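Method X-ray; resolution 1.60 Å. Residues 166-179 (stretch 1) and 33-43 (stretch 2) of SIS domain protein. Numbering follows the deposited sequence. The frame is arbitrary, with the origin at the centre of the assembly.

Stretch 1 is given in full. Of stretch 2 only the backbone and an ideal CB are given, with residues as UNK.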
# COMPACT_ATOMS: atom_id res chain seq x y z
N SER A 166 -8.12 8.76 19.44
CA SER A 166 -8.30 10.22 19.35
C SER A 166 -9.05 10.62 18.07
O SER A 166 -10.05 11.30 18.12
CB SER A 166 -6.96 10.95 19.44
OG SER A 166 -6.32 10.78 20.68
N PHE A 167 -8.60 10.12 16.93
CA PHE A 167 -9.26 10.43 15.65
C PHE A 167 -10.58 9.66 15.45
O PHE A 167 -11.49 10.19 14.79
CB PHE A 167 -8.28 10.37 14.47
CG PHE A 167 -7.36 11.55 14.43
CD1 PHE A 167 -6.18 11.54 15.15
CD2 PHE A 167 -7.71 12.72 13.75
CE1 PHE A 167 -5.32 12.67 15.16
CE2 PHE A 167 -6.87 13.85 13.76
CZ PHE A 167 -5.67 13.83 14.45
N ASP A 168 -10.74 8.48 16.06
CA ASP A 168 -12.03 7.77 16.01
C ASP A 168 -13.10 8.70 16.59
O ASP A 168 -14.16 8.83 16.02
CB ASP A 168 -12.00 6.43 16.79
CG ASP A 168 -11.27 5.32 16.05
OD1 ASP A 168 -11.11 5.40 14.83
OD2 ASP A 168 -10.87 4.32 16.71
N ALA A 169 -12.77 9.37 17.69
CA ALA A 169 -13.70 10.31 18.36
C ALA A 169 -13.97 11.51 17.46
O ALA A 169 -15.13 11.90 17.29
CB ALA A 169 -13.16 10.74 19.73
N VAL A 170 -12.93 12.07 16.87
CA VAL A 170 -13.09 13.17 15.92
C VAL A 170 -14.04 12.74 14.80
O VAL A 170 -15.03 13.47 14.50
CB VAL A 170 -11.71 13.64 15.37
CG1 VAL A 170 -11.85 14.57 14.15
CG2 VAL A 170 -10.90 14.26 16.48
N ILE A 171 -13.81 11.55 14.24
CA ILE A 171 -14.60 11.04 13.13
C ILE A 171 -16.06 10.76 13.46
O ILE A 171 -16.96 11.16 12.72
CB ILE A 171 -13.84 9.84 12.48
CG1 ILE A 171 -12.61 10.37 11.75
CG2 ILE A 171 -14.73 9.05 11.55
CD1 ILE A 171 -11.65 9.29 11.33
N VAL A 172 -16.29 10.09 14.59
CA VAL A 172 -17.64 9.81 15.07
C VAL A 172 -18.36 11.14 15.32
O VAL A 172 -19.51 11.29 14.90
CB VAL A 172 -17.63 8.94 16.34
CG1 VAL A 172 -19.02 8.86 16.95
CG2 VAL A 172 -17.12 7.53 16.04
N CYS A 173 -17.67 12.09 15.96
CA CYS A 173 -18.22 13.44 16.19
C CYS A 173 -18.61 14.12 14.87
O CYS A 173 -19.71 14.70 14.79
CB CYS A 173 -17.28 14.31 16.99
SG CYS A 173 -18.11 15.80 17.50
N LEU A 174 -17.76 14.00 13.86
CA LEU A 174 -18.07 14.53 12.50
C LEU A 174 -19.36 14.00 11.86
O LEU A 174 -20.06 14.75 11.17
CB LEU A 174 -16.85 14.34 11.53
CG LEU A 174 -15.69 15.31 11.81
CD1 LEU A 174 -14.40 14.81 11.12
CD2 LEU A 174 -16.04 16.75 11.37
N MSE A 175 -19.73 12.74 12.12
CA MSE A 175 -20.94 12.15 11.53
C MSE A 175 -22.18 12.93 11.97
O MSE A 175 -23.05 13.27 11.15
CB MSE A 175 -21.07 10.68 11.90
CG MSE A 175 -19.99 9.82 11.27
SE MSE A 175 -19.92 8.00 11.97
CE MSE A 175 -21.57 7.34 11.29
N THR A 176 -22.21 13.27 13.25
CA THR A 176 -23.29 14.09 13.83
C THR A 176 -23.13 15.56 13.41
O THR A 176 -24.13 16.19 12.98
CB THR A 176 -23.37 13.93 15.37
OG1 THR A 176 -23.71 12.57 15.68
CG2 THR A 176 -24.46 14.85 15.94
N TYR A 177 -21.91 16.11 13.50
CA TYR A 177 -21.60 17.51 13.16
C TYR A 177 -22.02 17.86 11.74
O TYR A 177 -22.55 18.93 11.50
CB TYR A 177 -20.09 17.80 13.32
CG TYR A 177 -19.68 19.26 13.22
CD1 TYR A 177 -19.51 19.88 11.98
CD2 TYR A 177 -19.43 20.02 14.37
CE1 TYR A 177 -19.13 21.22 11.88
CE2 TYR A 177 -19.06 21.36 14.28
CZ TYR A 177 -18.91 21.96 13.04
OH TYR A 177 -18.55 23.28 12.99
N MSE A 178 -21.75 16.94 10.81
CA MSE A 178 -22.03 17.16 9.38
C MSE A 178 -23.35 16.56 8.88
O MSE A 178 -23.62 16.63 7.67
CB MSE A 178 -20.88 16.56 8.56
CG MSE A 178 -19.51 17.09 8.94
SE MSE A 178 -18.19 16.40 7.72
CE MSE A 178 -18.55 17.53 6.16
N ASN A 179 -24.15 15.96 9.78
CA ASN A 179 -25.44 15.33 9.43
C ASN A 179 -25.24 14.24 8.37
O ASN A 179 -25.96 14.19 7.37
CB ASN A 179 -26.47 16.40 9.00
CG ASN A 179 -26.70 17.47 10.06
OD1 ASN A 179 -26.54 18.66 9.80
ND2 ASN A 179 -27.07 17.04 11.25
N UNK A 33 -7.78 21.94 20.64
CA UNK A 33 -7.37 21.19 19.41
C UNK A 33 -8.43 20.22 18.90
O UNK A 33 -8.64 20.11 17.71
CB UNK A 33 -6.09 20.40 19.68
N UNK A 34 -9.11 19.52 19.82
CA UNK A 34 -10.18 18.58 19.45
C UNK A 34 -11.30 19.29 18.68
O UNK A 34 -11.73 18.85 17.59
CB UNK A 34 -10.75 17.91 20.70
N UNK A 35 -11.75 20.42 19.22
CA UNK A 35 -12.83 21.18 18.59
C UNK A 35 -12.39 21.80 17.25
O UNK A 35 -13.11 21.67 16.25
CB UNK A 35 -13.31 22.28 19.54
N UNK A 36 -11.20 22.41 17.25
CA UNK A 36 -10.65 23.04 16.04
C UNK A 36 -10.47 22.01 14.93
O UNK A 36 -10.80 22.27 13.77
CB UNK A 36 -9.31 23.72 16.35
N UNK A 37 -10.02 20.81 15.31
CA UNK A 37 -9.83 19.73 14.33
C UNK A 37 -11.18 19.30 13.72
O UNK A 37 -11.26 19.11 12.51
CB UNK A 37 -9.14 18.53 14.99
N UNK A 38 -12.21 19.13 14.55
CA UNK A 38 -13.55 18.79 14.04
C UNK A 38 -14.08 19.87 13.08
O UNK A 38 -14.59 19.54 12.02
CB UNK A 38 -14.53 18.61 15.20
N UNK A 39 -13.97 21.14 13.48
CA UNK A 39 -14.45 22.28 12.69
C UNK A 39 -13.70 22.39 11.38
O UNK A 39 -14.33 22.46 10.31
CB UNK A 39 -14.31 23.58 13.48
N UNK A 40 -12.38 22.35 11.48
CA UNK A 40 -11.51 22.46 10.30
C UNK A 40 -11.77 21.34 9.28
O UNK A 40 -11.83 21.62 8.08
CB UNK A 40 -10.04 22.43 10.73
N UNK A 41 -11.92 20.10 9.74
CA UNK A 41 -12.17 18.94 8.85
C UNK A 41 -13.57 19.01 8.24
O UNK A 41 -13.73 18.74 7.06
CB UNK A 41 -12.01 17.63 9.62
N UNK A 42 -14.56 19.43 9.02
CA UNK A 42 -15.92 19.66 8.50
C UNK A 42 -15.95 20.73 7.40
O UNK A 42 -16.66 20.57 6.43
CB UNK A 42 -16.85 20.07 9.64
N UNK A 43 -15.13 21.77 7.55
CA UNK A 43 -15.05 22.90 6.60
C UNK A 43 -14.17 22.60 5.37
O UNK A 43 -14.23 23.32 4.37
CB UNK A 43 -14.50 24.13 7.32

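Helix 166-177 of stretch 1 packs against the helix of stretch 2, their axes crossing at -53° with a closest approach of 9.9 Å. Every position of stretch 2 has helical backbone angles, so glycine and proline are poor choices throughout, and what stretch 1 offers decides the rest.

Position 33 has nothing of stretch 1 within 5.5 Å of its CB; many residues would do, and it is Ala-33. Position 34 points sideways, so only a side chain of some length could reach the hydrocarbon of Val-170. Leucine, isoleucine or methionine would suit; it is Leu-34, whose CD2 comes to 4.5 Å from Val-170 CG2. Positions 35 and 36 gain nothing from stretch 1, the first pointing away and the second out of reach, so stretch 1 sets no preference and polar or apolar residues would both serve; they are Val-35 and Lys-36.

Position 37 points toward stretch 1, its CB 4.9 Å from Val-170 CG2 and 5.3 Å from Phe-167 CE2. A small side chain that presents a methyl fits: alanine, valine, or threonine if its hydroxyl can be satisfied. Thr-37 sets its CG2 4.1 Å from both Phe-167 CE2 and Val-170 CG1, while its OG1 donates to Ala-33 O at 2.7 Å, a common way for a helix to satisfy a threonine hydroxyl.

At position 38 the CB lies among Leu-174 CD2 (4.5 Å), Val-170 CG1 (5.0 Å) and Cys-173 SG (5.1 Å), and the helices come close, the CA atoms of 38 and Val-170 being 5.9 Å apart. A compact aliphatic residue, valine or perhaps isoleucine, is expected. Val-38 spreads its branches: CG2 meets Val-170 CG1 at 4.1 Å, and CG1 packs 3.7 Å from Leu-174 CD2 and lies over one face of the Tyr-177 ring, 4.2 Å from its centroid, a CH-pi contact.

Position 39 points away, but Tyr-177 OH is 4.3 Å from its CB, so a flexible polar chain is plausible. In Glu-39 it is the aliphatic CG that approaches Tyr-177 OH, at 3.8 Å, without a hydrogen bond. Position 40, pointing away into no contact, suits a polar residue and is Lys-40.

Position 41 points sideways with its CB 4.0 Å from Leu-174 CD1, favouring leucine or isoleucine. Ile-41 brings CG2 to 3.6 Å from Leu-174 CD1 and CD1 to 4.4 Å from Val-170 CG1.

Position 42 is tightest: its CB already lies 3.4 Å from Tyr-177 CE1 and 3.8 Å from Leu-174 CD2. Alanine is the natural choice, and Ala-42 fills the space with its methyl. Position 43 has no direct contact, leaving room for a long polar chain; Glu-43 OE2 accepts from a water at 3.0 Å, which is also hydrogen-bonded to Tyr-177 OH at 2.8 Å.

Stretch 2, residues 33-43: ALVKTVEKIAE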
# COMPACT_ATOMS: atom_id res chain seq x y z
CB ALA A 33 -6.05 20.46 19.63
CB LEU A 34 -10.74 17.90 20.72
CG LEU A 34 -9.79 16.90 21.39
CD1 LEU A 34 -10.13 16.62 22.86
CD2 LEU A 34 -9.76 15.57 20.63
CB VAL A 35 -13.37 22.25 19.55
CG1 VAL A 35 -14.34 23.19 18.81
CG2 VAL A 35 -14.03 21.54 20.77
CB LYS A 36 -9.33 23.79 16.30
CG LYS A 36 -9.44 25.14 16.98
CD LYS A 36 -8.15 25.95 16.68
CE LYS A 36 -8.12 27.31 17.35
NZ LYS A 36 -6.95 28.12 16.87
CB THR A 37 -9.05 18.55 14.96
OG1 THR A 37 -7.77 19.05 15.42
CG2 THR A 37 -8.84 17.40 14.00
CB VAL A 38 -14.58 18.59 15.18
CG1 VAL A 38 -16.00 18.42 14.64
CG2 VAL A 38 -14.13 17.40 16.09
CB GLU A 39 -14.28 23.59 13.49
CG GLU A 39 -15.21 23.71 14.68
CD GLU A 39 -14.97 24.96 15.55
OE1 GLU A 39 -13.87 25.56 15.51
OE2 GLU A 39 -15.88 25.33 16.31
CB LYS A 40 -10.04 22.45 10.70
CG LYS A 40 -9.07 22.99 9.64
CD LYS A 40 -9.11 24.51 9.58
CE LYS A 40 -8.16 25.08 8.53
NZ LYS A 40 -8.38 26.54 8.35
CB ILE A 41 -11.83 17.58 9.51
CG1 ILE A 41 -10.33 17.51 9.79
CG2 ILE A 41 -12.30 16.38 8.65
CD1 ILE A 41 -9.93 16.25 10.61
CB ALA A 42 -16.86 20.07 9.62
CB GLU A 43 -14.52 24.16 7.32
CG GLU A 43 -15.52 24.72 8.35
CD GLU A 43 -14.95 25.78 9.31
OE1 GLU A 43 -13.73 26.06 9.32
OE2 GLU A 43 -15.76 26.33 10.09
O HOH W 1 -18.05 24.39 10.48
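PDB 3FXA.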